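Local coordinates for putative NADH-depentdent flavin oxidoreductase (Cupriavidus metallidurans, PDB 5OCS), which probably acts as an FMN-dependent ene-reductase of the Old Yellow Enzyme family, using a nicotinamide cofactor as reductant, at residues Tyr8-Leu13 against Ala318-Ile323; Asp159-Ala164 against Arg219-Ala224; Met230-Thr235 against Asn240-Glu245; Val262-Gly267 against Gln287-Glu292. All coordinates share one frame; numbering follows the deposited sequence.

Interaction 1. Residues Tyr8-Leu13 against Ala318-Ile323; sequences YRIGNL and ADIISI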
loop_
_atom_site.group_PDB
_atom_site.type_symbol
_atom_site.label_atom_id
_atom_site.label_comp_id
_atom_site.label_asym_id
_atom_site.label_seq_id
_atom_site.Cartn_x
_atom_site.Cartn_y
_atom_site.Cartn_z
ATOM N N TYR D 8 0.694 -19.974 -13.896
ATOM C CA TYR D 8 0.410 -19.890 -15.311
ATOM C C TYR D 8 1.595 -19.195 -15.948
ATOM O O TYR D 8 2.593 -18.935 -15.258
ATOM C CB TYR D 8 -0.922 -19.171 -15.518
ATOM C CG TYR D 8 -1.519 -19.313 -16.891
ATOM C CD1 TYR D 8 -1.936 -20.543 -17.381
ATOM C CD2 TYR D 8 -1.661 -18.204 -17.717
ATOM C CE1 TYR D 8 -2.496 -20.658 -18.643
ATOM C CE2 TYR D 8 -2.206 -18.322 -18.987
ATOM C CZ TYR D 8 -2.621 -19.548 -19.438
ATOM O OH TYR D 8 -3.155 -19.612 -20.712
ATOM N N ARG D 9 1.524 -18.981 -17.248
ATOM C CA ARG D 9 2.617 -18.491 -18.059
ATOM C C ARG D 9 2.034 -17.760 -19.268
ATOM O O ARG D 9 1.033 -18.217 -19.851
ATOM C CB ARG D 9 3.433 -19.674 -18.556
ATOM C CG ARG D 9 4.737 -19.307 -19.245
ATOM C CD ARG D 9 5.521 -20.516 -19.767
ATOM N NE ARG D 9 4.723 -21.469 -20.545
ATOM C CZ ARG D 9 4.217 -21.266 -21.768
ATOM N NH1 ARG D 9 4.378 -20.109 -22.420
ATOM N NH2 ARG D 9 3.512 -22.237 -22.347
ATOM N N ILE D 10 2.659 -16.644 -19.630
ATOM C CA ILE D 10 2.376 -15.930 -20.875
ATOM C C ILE D 10 3.718 -15.721 -21.549
ATOM O O ILE D 10 4.607 -15.114 -20.975
ATOM C CB ILE D 10 1.605 -14.616 -20.649
ATOM C CG1 ILE D 10 2.212 -13.773 -19.522
ATOM C CG2 ILE D 10 0.151 -14.932 -20.313
ATOM C CD1 ILE D 10 1.642 -12.374 -19.411
ATOM N N GLY D 11 3.895 -16.303 -22.733
ATOM C CA GLY D 11 5.200 -16.355 -23.357
ATOM C C GLY D 11 6.170 -17.089 -22.456
ATOM O O GLY D 11 5.867 -18.163 -21.992
ATOM N N ASN D 12 7.295 -16.482 -22.146
ATOM C CA ASN D 12 8.262 -17.092 -21.249
ATOM C C ASN D 12 8.055 -16.624 -19.798
ATOM O O ASN D 12 8.760 -17.027 -18.891
ATOM C CB ASN D 12 9.677 -16.831 -21.766
ATOM C CG ASN D 12 9.928 -17.461 -23.150
ATOM O OD1 ASN D 12 9.001 -17.679 -23.928
ATOM N ND2 ASN D 12 11.192 -17.747 -23.456
ATOM N N LEU D 13 7.027 -15.814 -19.579
ATOM C CA LEU D 13 6.862 -15.124 -18.332
ATOM C C LEU D 13 5.992 -15.954 -17.410
ATOM O O LEU D 13 4.792 -16.130 -17.662
ATOM C CB LEU D 13 6.247 -13.747 -18.618
ATOM C CG LEU D 13 6.235 -12.770 -17.454
ATOM C CD1 LEU D 13 7.657 -12.429 -17.029
ATOM C CD2 LEU D 13 5.474 -11.510 -17.856
ATOM N N ALA D 318 -11.825 -17.896 -18.935
ATOM C CA ALA D 318 -10.600 -17.134 -19.166
ATOM C C ALA D 318 -9.438 -17.879 -18.521
ATOM O O ALA D 318 -9.657 -18.716 -17.644
ATOM C CB ALA D 318 -10.715 -15.710 -18.596
ATOM N N ASP D 319 -8.226 -17.578 -18.962
ATOM C CA ASP D 319 -7.006 -18.117 -18.362
ATOM C C ASP D 319 -6.408 -17.218 -17.293
ATOM O O ASP D 319 -5.760 -17.708 -16.359
ATOM C CB ASP D 319 -5.986 -18.338 -19.457
ATOM C CG ASP D 319 -6.540 -19.177 -20.571
ATOM O OD1 ASP D 319 -6.905 -20.314 -20.229
ATOM O OD2 ASP D 319 -6.653 -18.709 -21.715
ATOM N N ILE D 320 -6.626 -15.918 -17.442
ATOM C CA ILE D 320 -6.151 -14.914 -16.495
ATOM C C ILE D 320 -7.311 -13.955 -16.287
ATOM O O ILE D 320 -8.062 -13.660 -17.246
ATOM C CB ILE D 320 -4.936 -14.179 -17.071
ATOM C CG1 ILE D 320 -3.735 -15.138 -17.171
ATOM C CG2 ILE D 320 -4.605 -12.956 -16.216
ATOM C CD1 ILE D 320 -2.601 -14.576 -17.974
ATOM N N ILE D 321 -7.506 -13.497 -15.050
ATOM C CA ILE D 321 -8.555 -12.548 -14.765
ATOM C C ILE D 321 -7.875 -11.278 -14.341
ATOM O O ILE D 321 -7.062 -11.299 -13.394
ATOM C CB ILE D 321 -9.602 -13.011 -13.723
ATOM C CG1 ILE D 321 -10.632 -11.881 -13.410
ATOM C CG2 ILE D 321 -8.964 -13.536 -12.430
ATOM C CD1 ILE D 321 -11.799 -12.347 -12.577
ATOM N N SER D 322 -8.214 -10.176 -14.996
ATOM C CA SER D 322 -7.744 -8.874 -14.534
ATOM C C SER D 322 -8.751 -8.202 -13.611
ATOM O O SER D 322 -9.952 -8.220 -13.863
ATOM C CB SER D 322 -7.331 -7.962 -15.705
ATOM O OG SER D 322 -8.430 -7.485 -16.479
ATOM N N ILE D 323 -8.241 -7.610 -12.531
ATOM C CA ILE D 323 -9.082 -7.014 -11.506
ATOM C C ILE D 323 -8.667 -5.579 -11.284
ATOM O O ILE D 323 -7.481 -5.294 -11.179
ATOM C CB ILE D 323 -9.023 -7.805 -10.205
ATOM C CG1 ILE D 323 -9.577 -9.217 -10.404
ATOM C CG2 ILE D 323 -9.901 -7.157 -9.148
ATOM C CD1 ILE D 323 -9.278 -10.148 -9.266
#
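The carboxylate of D319, lying beside the hydroxyl end of Y8, is gripped from beyond the two segments. D319 OD1 forms a salt bridge with K290 NZ, and its OD2 accepts from the backbone N of T297. Y8 does not join these bonds; its OH rests against the methylene, 3.3 Å from D319 CB, with the ring and carboxylate planes only 14° from parallel. The backbone carbonyl of the same aspartate, D319 O, lies over one face of the ring and is bonded to the guanidinium of R18. With CG anti to the backbone N (chi1 -165°), the Y8 ring reaches over the start of strand 320-323, where its CD2 meets I320 CG1 at 3.7 Å. The far end of the isoleucine goes on to I10, I320 CD1 touching I10 CG2 at 3.6 Å with the two side chains roughly perpendicular. L15 and M298 pack round this pair. Beyond I10 the chain reverses in a type II' turn, with G11 at positive phi. This is the N-terminal beta-hairpin of the Old Yellow Enzyme fold, which closes the bottom of the TIM barrel, here against its last strand.

Interaction 2. Residues Asp159-Ala164 against Arg219-Ala224; sequences DFVAAA and REAFPA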
loop_
_atom_site.group_PDB
_atom_site.type_symbol
_atom_site.label_atom_id
_atom_site.label_comp_id
_atom_site.label_asym_id
_atom_site.label_seq_id
_atom_site.Cartn_x
_atom_site.Cartn_y
_atom_site.Cartn_z
ATOM N N ASP D 159 6.681 5.969 -32.384
ATOM C CA ASP D 159 6.550 6.342 -30.956
ATOM C C ASP D 159 6.245 5.088 -30.106
ATOM O O ASP D 159 6.819 4.912 -29.018
ATOM C CB ASP D 159 5.466 7.395 -30.734
ATOM C CG ASP D 159 5.832 8.758 -31.281
ATOM O OD1 ASP D 159 7.029 9.005 -31.601
ATOM O OD2 ASP D 159 4.928 9.606 -31.357
ATOM N N PHE D 160 5.373 4.216 -30.603
ATOM C CA PHE D 160 5.138 2.935 -29.946
ATOM C C PHE D 160 6.432 2.111 -29.824
ATOM O O PHE D 160 6.718 1.518 -28.782
ATOM C CB PHE D 160 4.048 2.134 -30.631
ATOM C CG PHE D 160 2.666 2.388 -30.083
ATOM C CD1 PHE D 160 2.187 1.640 -29.005
ATOM C CD2 PHE D 160 1.825 3.381 -30.641
ATOM C CE1 PHE D 160 0.908 1.867 -28.473
ATOM C CE2 PHE D 160 0.539 3.592 -30.132
ATOM C CZ PHE D 160 0.087 2.850 -29.028
ATOM N N VAL D 161 7.169 2.058 -30.914
ATOM C CA VAL D 161 8.472 1.422 -30.946
ATOM C C VAL D 161 9.439 2.042 -29.958
ATOM O O VAL D 161 10.087 1.296 -29.215
ATOM C CB VAL D 161 9.080 1.431 -32.368
ATOM C CG1 VAL D 161 10.537 0.936 -32.334
ATOM C CG2 VAL D 161 8.239 0.548 -33.288
ATOM N N ALA D 162 9.545 3.364 -29.934
ATOM C CA ALA D 162 10.492 4.026 -29.042
ATOM C C ALA D 162 10.138 3.704 -27.596
ATOM O O ALA D 162 11.012 3.363 -26.787
ATOM C CB ALA D 162 10.583 5.521 -29.277
ATOM N N ALA D 163 8.863 3.790 -27.278
ATOM C CA ALA D 163 8.389 3.514 -25.904
ATOM C C ALA D 163 8.589 2.046 -25.535
ATOM O O ALA D 163 8.955 1.748 -24.399
ATOM C CB ALA D 163 6.928 3.924 -25.747
ATOM N N ALA D 164 8.391 1.138 -26.462
ATOM C CA ALA D 164 8.639 -0.266 -26.218
ATOM C C ALA D 164 10.127 -0.554 -25.908
ATOM O O ALA D 164 10.413 -1.343 -25.034
ATOM C CB ALA D 164 8.208 -1.073 -27.409
ATOM N N ARG D 219 6.110 -5.729 -31.367
ATOM C CA ARG D 219 6.582 -7.094 -31.204
ATOM C C ARG D 219 8.002 -7.236 -31.788
ATOM O O ARG D 219 8.824 -7.981 -31.258
ATOM C CB ARG D 219 5.611 -8.051 -31.890
ATOM C CG ARG D 219 5.941 -9.537 -31.925
ATOM C CD ARG D 219 6.074 -10.186 -30.556
ATOM N NE ARG D 219 7.280 -9.758 -29.870
ATOM C CZ ARG D 219 7.632 -10.132 -28.640
ATOM N NH1 ARG D 219 6.880 -10.957 -27.930
ATOM N NH2 ARG D 219 8.743 -9.618 -28.114
ATOM N N GLU D 220 8.252 -6.555 -32.894
ATOM C CA GLU D 220 9.581 -6.571 -33.500
ATOM C C GLU D 220 10.610 -5.884 -32.603
ATOM O O GLU D 220 11.745 -6.375 -32.471
ATOM C CB GLU D 220 9.555 -5.907 -34.863
ATOM C CG GLU D 220 10.812 -6.182 -35.696
ATOM C CD GLU D 220 12.009 -5.361 -35.312
ATOM O OE1 GLU D 220 11.830 -4.212 -34.831
ATOM O OE2 GLU D 220 13.148 -5.872 -35.503
ATOM N N ALA D 221 10.229 -4.765 -31.992
ATOM C CA ALA D 221 11.162 -3.979 -31.217
ATOM C C ALA D 221 11.459 -4.561 -29.825
ATOM O O ALA D 221 12.550 -4.347 -29.297
ATOM C CB ALA D 221 10.685 -2.561 -31.096
ATOM N N PHE D 222 10.479 -5.213 -29.208
ATOM C CA PHE D 222 10.588 -5.685 -27.814
ATOM C C PHE D 222 11.286 -7.047 -27.812
ATOM O O PHE D 222 11.057 -7.859 -28.723
ATOM C CB PHE D 222 9.192 -5.821 -27.189
ATOM C CG PHE D 222 9.147 -5.743 -25.672
ATOM C CD1 PHE D 222 9.549 -4.592 -25.003
ATOM C CD2 PHE D 222 8.579 -6.786 -24.924
ATOM C CE1 PHE D 222 9.474 -4.500 -23.618
ATOM C CE2 PHE D 222 8.496 -6.718 -23.558
ATOM C CZ PHE D 222 8.948 -5.568 -22.905
ATOM N N PRO D 223 12.151 -7.303 -26.811
ATOM C CA PRO D 223 12.910 -8.555 -26.829
ATOM C C PRO D 223 12.038 -9.775 -27.051
ATOM O O PRO D 223 11.054 -9.970 -26.368
ATOM C CB PRO D 223 13.579 -8.576 -25.437
ATOM C CG PRO D 223 13.803 -7.126 -25.140
ATOM C CD PRO D 223 12.567 -6.430 -25.688
ATOM N N ALA D 224 12.394 -10.589 -28.044
ATOM C CA ALA D 224 11.513 -11.674 -28.520
ATOM C C ALA D 224 10.996 -12.628 -27.437
ATOM O O ALA D 224 9.897 -13.133 -27.529
ATOM C CB ALA D 224 12.215 -12.460 -29.653
#
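F222 and V161 both carry their contacting branch anti to the backbone N: the F222 ring swings out at chi1 -156° and presents its rim to A164, while V161 CG1, at chi1 172°, is directed to the methyl of A221. The two touches differ in kind. V161 CG1 and A221 CB meet at 3.7 Å as a plain apolar pair, and V161 also packs on A217, one turn before A221 in helix 204-221. At the phenylalanine a carbonyl faces the aromatic edge: A164 O lies in the ring plane, 3.4 Å from F222 CD1, so the slightly positive C-H rim faces the negative oxygen. The methyl of A164 is more distant, its CB 4.5 Å from F222 CD1. At the alanines the backbones come close: A221 CA is 6.0 Å from V161 CA, and A164 CA is as near to F222 CA.

F222 is the first residue to leave the helix, and R219 holds the chain where it departs. Its NH2 donates to F222 O at 3.0 Å, from well above the carbonyl plane yet within its own guanidinium plane, and makes a weak second bond to P223 O; NH1 goes on to R226 O. The ring also packs on A168 of helix 150-169 and on I175 of strand 175-179. Helices 150-169 and 204-221 are neighbouring outer helices of the barrel, leading into strands 175-179 and 228-233, and this packing of one helix's C-terminal end on its neighbour belongs to the helical outer layer of the TIM-barrel fold.

Interaction 3. Residues Met230-Thr235 against Asn240-Glu245; sequences MRVSAT and NGWDIE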
loop_
_atom_site.group_PDB
_atom_site.type_symbol
_atom_site.label_atom_id
_atom_site.label_comp_id
_atom_site.label_asym_id
_atom_site.label_seq_id
_atom_site.Cartn_x
_atom_site.Cartn_y
_atom_site.Cartn_z
ATOM N N MET D 230 -2.313 -7.614 -26.937
ATOM C CA MET D 230 -3.204 -6.471 -27.123
ATOM C C MET D 230 -4.417 -6.568 -26.241
ATOM O O MET D 230 -4.966 -7.659 -26.000
ATOM C CB MET D 230 -3.659 -6.358 -28.599
ATOM C CG MET D 230 -4.367 -5.050 -28.941
ATOM S SD MET D 230 -4.774 -4.912 -30.705
ATOM C CE MET D 230 -3.158 -4.658 -31.358
ATOM N N ARG D 231 -4.895 -5.387 -25.852
ATOM C CA ARG D 231 -6.143 -5.212 -25.144
ATOM C C ARG D 231 -7.202 -4.882 -26.169
ATOM O O ARG D 231 -6.998 -3.966 -26.946
ATOM C CB ARG D 231 -6.007 -4.032 -24.167
ATOM C CG ARG D 231 -7.249 -3.694 -23.360
ATOM C CD ARG D 231 -7.637 -4.790 -22.385
ATOM N NE ARG D 231 -8.481 -4.245 -21.310
ATOM C CZ ARG D 231 -8.056 -3.630 -20.206
ATOM N NH1 ARG D 231 -6.770 -3.558 -19.914
ATOM N NH2 ARG D 231 -8.954 -3.138 -19.363
ATOM N N VAL D 232 -8.319 -5.634 -26.161
ATOM C CA VAL D 232 -9.368 -5.471 -27.172
ATOM C C VAL D 232 -10.712 -5.356 -26.506
ATOM O O VAL D 232 -10.993 -6.073 -25.547
ATOM C CB VAL D 232 -9.404 -6.675 -28.140
ATOM C CG1 VAL D 232 -10.489 -6.486 -29.210
ATOM C CG2 VAL D 232 -8.038 -6.892 -28.818
ATOM N N SER D 233 -11.557 -4.439 -26.998
ATOM C CA SER D 233 -12.933 -4.383 -26.518
ATOM C C SER D 233 -13.758 -5.479 -27.148
ATOM O O SER D 233 -13.732 -5.587 -28.354
ATOM C CB SER D 233 -13.565 -3.047 -26.903
ATOM O OG SER D 233 -14.915 -3.057 -26.472
ATOM N N ALA D 234 -14.483 -6.285 -26.367
ATOM C CA ALA D 234 -15.245 -7.397 -26.954
ATOM C C ALA D 234 -16.188 -6.925 -28.045
ATOM O O ALA D 234 -16.328 -7.595 -29.076
ATOM C CB ALA D 234 -16.024 -8.120 -25.882
ATOM N N THR D 235 -16.869 -5.812 -27.768
ATOM C CA THR D 235 -17.871 -5.259 -28.668
ATOM C C THR D 235 -18.262 -3.838 -28.231
ATOM O O THR D 235 -18.157 -3.488 -27.050
ATOM C CB THR D 235 -19.139 -6.161 -28.733
ATOM O OG1 THR D 235 -20.091 -5.617 -29.676
ATOM C CG2 THR D 235 -19.832 -6.306 -27.371
ATOM N N ASN D 240 -23.242 -1.237 -35.962
ATOM C CA ASN D 240 -22.338 -0.717 -36.981
ATOM C C ASN D 240 -21.060 -0.119 -36.401
ATOM O O ASN D 240 -20.523 0.864 -36.916
ATOM C CB ASN D 240 -23.077 0.288 -37.870
ATOM C CG ASN D 240 -24.458 -0.213 -38.279
ATOM O OD1 ASN D 240 -25.439 0.510 -38.159
ATOM N ND2 ASN D 240 -24.543 -1.460 -38.715
ATOM N N GLY D 241 -20.584 -0.716 -35.314
ATOM C CA GLY D 241 -19.292 -0.343 -34.754
ATOM C C GLY D 241 -18.421 -1.578 -34.728
ATOM O O GLY D 241 -18.538 -2.475 -35.571
ATOM N N TRP D 242 -17.583 -1.632 -33.708
ATOM C CA TRP D 242 -16.813 -2.829 -33.401
ATOM C C TRP D 242 -17.768 -3.850 -32.806
ATOM O O TRP D 242 -18.776 -3.483 -32.175
ATOM C CB TRP D 242 -15.683 -2.462 -32.423
ATOM C CG TRP D 242 -14.685 -3.524 -32.221
ATOM C CD1 TRP D 242 -14.395 -4.136 -31.058
ATOM C CD2 TRP D 242 -13.827 -4.123 -33.219
ATOM N NE1 TRP D 242 -13.411 -5.073 -31.249
ATOM C CE2 TRP D 242 -13.057 -5.103 -32.561
ATOM C CE3 TRP D 242 -13.652 -3.933 -34.591
ATOM C CZ2 TRP D 242 -12.111 -5.874 -33.213
ATOM C CZ3 TRP D 242 -12.709 -4.710 -35.256
ATOM C CH2 TRP D 242 -11.943 -5.656 -34.557
ATOM N N ASP D 243 -17.505 -5.116 -33.077
ATOM C CA ASP D 243 -18.350 -6.198 -32.618
ATOM C C ASP D 243 -17.529 -7.444 -32.292
ATOM O O ASP D 243 -16.297 -7.486 -32.497
ATOM C CB ASP D 243 -19.499 -6.475 -33.621
ATOM C CG ASP D 243 -19.003 -6.866 -35.003
ATOM O OD1 ASP D 243 -17.810 -7.206 -35.166
ATOM O OD2 ASP D 243 -19.814 -6.805 -35.956
ATOM N N ILE D 244 -18.202 -8.415 -31.712
ATOM C CA ILE D 244 -17.544 -9.655 -31.225
ATOM C C ILE D 244 -16.903 -10.412 -32.399
ATOM O O ILE D 244 -15.839 -11.012 -32.265
ATOM C CB ILE D 244 -18.524 -10.535 -30.407
ATOM C CG1 ILE D 244 -17.817 -11.717 -29.735
ATOM C CG2 ILE D 244 -19.654 -11.095 -31.271
ATOM C CD1 ILE D 244 -16.677 -11.369 -28.803
ATOM N N GLU D 245 -17.534 -10.345 -33.576
ATOM C CA GLU D 245 -16.909 -10.905 -34.764
ATOM C C GLU D 245 -15.571 -10.246 -35.123
ATOM O O GLU D 245 -14.584 -10.935 -35.451
ATOM C CB GLU D 245 -17.858 -10.809 -35.953
ATOM C CG GLU D 245 -19.094 -11.677 -35.771
ATOM C CD GLU D 245 -20.252 -10.993 -35.061
ATOM O OE1 GLU D 245 -20.136 -9.837 -34.573
ATOM O OE2 GLU D 245 -21.344 -11.617 -35.005
HETATM O O HOH W 1 -21.328 -7.594 -30.879
#
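W242, T235 and A234 carry this contact, in which the chain turns about a right angle between strand 228-233 and helix 244-256. The indole of W242 lies against the strand end with its N-H edge: NE1 donates to S233 O at 3.0 Å, a weak bond because the angle at hydrogen is only 123°, although the oxygen sits in the ring plane. V232 CG1 comes obliquely to W242 NE1 at 3.8 Å. H186 meets the indole from outside the two segments.

The A234 carbonyl meets the first helical residue. It receives a C-H...O contact from I244, with A234 O 3.2 Å from I244 CA, and also accepts a hydrogen bond from T247 OG1. T235 OG1, anti to the backbone N (chi1 -178°), comes within 3.5 Å of D243 CA. A water donates to T235 OG1 at 2.6 Å and weakly accepts from I244 N. D243 occupies the N-cap and binds G246 N with OD1.

The chemistry implies a helix start held to the strand end by a few weak polar links (one bent N-H...O bond, a C-H...O contact and a water) helped by packing, beside R231, a known FMN-binding residue that here bonds a citrate molecule.

Interaction 4. Residues Val262-Gly267 against Gln287-Glu292; sequences VHVSTG and QRVKAE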
loop_
_atom_site.group_PDB
_atom_site.type_symbol
_atom_site.label_atom_id
_atom_site.label_comp_id
_atom_site.label_asym_id
_atom_site.label_seq_id
_atom_site.Cartn_x
_atom_site.Cartn_y
_atom_site.Cartn_z
ATOM N N VAL D 262 -4.464 -12.409 -25.513
ATOM C CA VAL D 262 -5.392 -11.311 -25.772
ATOM C C VAL D 262 -6.135 -10.974 -24.472
ATOM O O VAL D 262 -6.562 -11.861 -23.712
ATOM C CB VAL D 262 -6.339 -11.621 -26.968
ATOM C CG1 VAL D 262 -7.242 -12.780 -26.651
ATOM C CG2 VAL D 262 -7.186 -10.403 -27.329
ATOM N N HIS D 263 -6.260 -9.673 -24.185
ATOM C CA HIS D 263 -6.925 -9.217 -22.994
ATOM C C HIS D 263 -8.242 -8.617 -23.443
ATOM O O HIS D 263 -8.245 -7.611 -24.163
ATOM C CB HIS D 263 -6.031 -8.176 -22.302
ATOM C CG HIS D 263 -6.478 -7.787 -20.929
ATOM N ND1 HIS D 263 -5.706 -6.973 -20.112
ATOM C CD2 HIS D 263 -7.569 -8.113 -20.201
ATOM C CE1 HIS D 263 -6.329 -6.801 -18.956
ATOM N NE2 HIS D 263 -7.462 -7.469 -18.987
ATOM N N VAL D 264 -9.341 -9.223 -23.017
ATOM C CA VAL D 264 -10.670 -8.943 -23.593
ATOM C C VAL D 264 -11.452 -8.121 -22.596
ATOM O O VAL D 264 -11.726 -8.594 -21.497
ATOM C CB VAL D 264 -11.425 -10.246 -23.905
ATOM C CG1 VAL D 264 -12.826 -9.968 -24.423
ATOM C CG2 VAL D 264 -10.630 -11.122 -24.891
ATOM N N SER D 265 -11.819 -6.889 -22.967
ATOM C CA SER D 265 -12.686 -6.085 -22.118
ATOM C C SER D 265 -14.126 -6.589 -22.198
ATOM O O SER D 265 -14.432 -7.451 -23.009
ATOM C CB SER D 265 -12.564 -4.610 -22.469
ATOM O OG SER D 265 -11.323 -4.123 -21.891
ATOM N N THR D 266 -15.013 -6.094 -21.336
ATOM C CA THR D 266 -16.298 -6.780 -21.149
ATOM C C THR D 266 -17.294 -6.502 -22.242
ATOM O O THR D 266 -18.366 -7.072 -22.217
ATOM C CB THR D 266 -17.013 -6.384 -19.834
ATOM O OG1 THR D 266 -17.374 -5.000 -19.891
ATOM C CG2 THR D 266 -16.114 -6.631 -18.616
ATOM N N GLY D 267 -17.004 -5.566 -23.131
ATOM C CA GLY D 267 -17.969 -5.120 -24.124
ATOM C C GLY D 267 -19.182 -4.424 -23.525
ATOM O O GLY D 267 -20.229 -4.317 -24.177
ATOM N N GLN D 287 -14.980 -15.795 -22.894
ATOM C CA GLN D 287 -15.198 -17.244 -23.016
ATOM C C GLN D 287 -15.155 -17.702 -24.473
ATOM O O GLN D 287 -14.518 -18.719 -24.842
ATOM C CB GLN D 287 -16.511 -17.639 -22.325
ATOM C CG GLN D 287 -16.786 -19.146 -22.213
ATOM C CD GLN D 287 -17.255 -19.812 -23.507
ATOM O OE1 GLN D 287 -17.815 -19.173 -24.396
ATOM N NE2 GLN D 287 -16.949 -21.088 -23.644
ATOM N N ARG D 288 -15.828 -16.939 -25.317
ATOM C CA ARG D 288 -15.893 -17.283 -26.712
ATOM C C ARG D 288 -14.554 -17.068 -27.390
ATOM O O ARG D 288 -14.142 -17.889 -28.177
ATOM C CB ARG D 288 -16.958 -16.472 -27.411
ATOM C CG ARG D 288 -17.106 -16.859 -28.877
ATOM C CD ARG D 288 -18.293 -16.127 -29.430
ATOM N NE ARG D 288 -18.388 -16.275 -30.875
ATOM C CZ ARG D 288 -19.269 -15.624 -31.620
ATOM N NH1 ARG D 288 -20.137 -14.806 -31.047
ATOM N NH2 ARG D 288 -19.274 -15.804 -32.936
ATOM N N VAL D 289 -13.855 -15.974 -27.080
ATOM C CA VAL D 289 -12.550 -15.732 -27.699
ATOM C C VAL D 289 -11.540 -16.830 -27.329
ATOM O O VAL D 289 -10.748 -17.252 -28.163
ATOM C CB VAL D 289 -11.991 -14.336 -27.341
ATOM C CG1 VAL D 289 -10.537 -14.154 -27.747
ATOM C CG2 VAL D 289 -12.832 -13.243 -27.988
ATOM N N LYS D 290 -11.575 -17.252 -26.069
ATOM C CA LYS D 290 -10.763 -18.360 -25.591
ATOM C C LYS D 290 -11.052 -19.656 -26.381
ATOM O O LYS D 290 -10.131 -20.312 -26.865
ATOM C CB LYS D 290 -11.022 -18.587 -24.115
ATOM C CG LYS D 290 -10.217 -19.738 -23.497
ATOM C CD LYS D 290 -10.307 -19.764 -21.976
ATOM C CE LYS D 290 -10.116 -21.176 -21.393
ATOM N NZ LYS D 290 -8.778 -21.711 -21.756
ATOM N N ALA D 291 -12.331 -20.006 -26.458
ATOM C CA ALA D 291 -12.734 -21.254 -27.085
ATOM C C ALA D 291 -12.378 -21.272 -28.557
ATOM O O ALA D 291 -11.885 -22.286 -29.041
ATOM C CB ALA D 291 -14.214 -21.489 -26.903
ATOM N N GLU D 292 -12.593 -20.163 -29.264
ATOM C CA GLU D 292 -12.412 -20.151 -30.721
ATOM C C GLU D 292 -10.988 -19.888 -31.219
ATOM O O GLU D 292 -10.611 -20.380 -32.276
ATOM C CB GLU D 292 -13.333 -19.128 -31.376
ATOM C CG GLU D 292 -14.820 -19.424 -31.214
ATOM C CD GLU D 292 -15.696 -18.617 -32.133
ATOM O OE1 GLU D 292 -15.194 -18.012 -33.096
ATOM O OE2 GLU D 292 -16.907 -18.579 -31.880
#
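Strand 262-265 lies against helix 284-293 at a separation that valines can bridge, the CA atoms of V264 and V289 being 8.2 Å apart. V289 does the bridging. Its CG1, placed anti to the backbone N by a chi1 of 169°, is directed at the strand and touches both outward-facing valines. The closer is V262, whose CG1 lies 3.7 Å from V289 CG1, the two side chains meeting at a slant; chi1 of 65° sets this V262 methyl between its backbone N and carbonyl carbon. V264 meets the same methyl tip to tip, its CG2 4.2 Å from V289 CG1. Around them V262 also packs on V232 and S251, and V264 on A234.

On the helix, R288 and E292 pair one turn apart: R288 NE donates to E292 OE2 at 2.9 Å with an angle of 160°, coming from above the carboxylate plane. Both also lie against I248 of helix 244-256.

Joined by methyl groups alone, strand and helix are thus held through buried apolar packing rather than directional bonds between the two segments, while H263 and S265 make their polar bonds on the strand's other face, H263 to E176 and S265 OG to R231 NE and a citrate molecule.

Overall arrangement
From the N terminus, the hairpin at 8-13 waits some 300 residues for its partner at 318-323, so interaction 1 spans nearly the whole barrel and encloses the other three. Those follow in series without crossing: interaction 2 pairs two neighbouring outer helices, interaction 3 makes a short turn from strand 228-233 into the next helix, and interaction 4 sets helix 284-293 on strand 262-265. Interactions 3 and 4 share neighbouring strands, linked by V232 N to H263 O and V232 O to S265 N. Interaction 4 meets interaction 1 through the K290-D319 salt bridge and a probable hydrogen bond between H263 NE2 and S322 OG. Interaction 2 touches none of them, its centre lying over 20 Å from theirs.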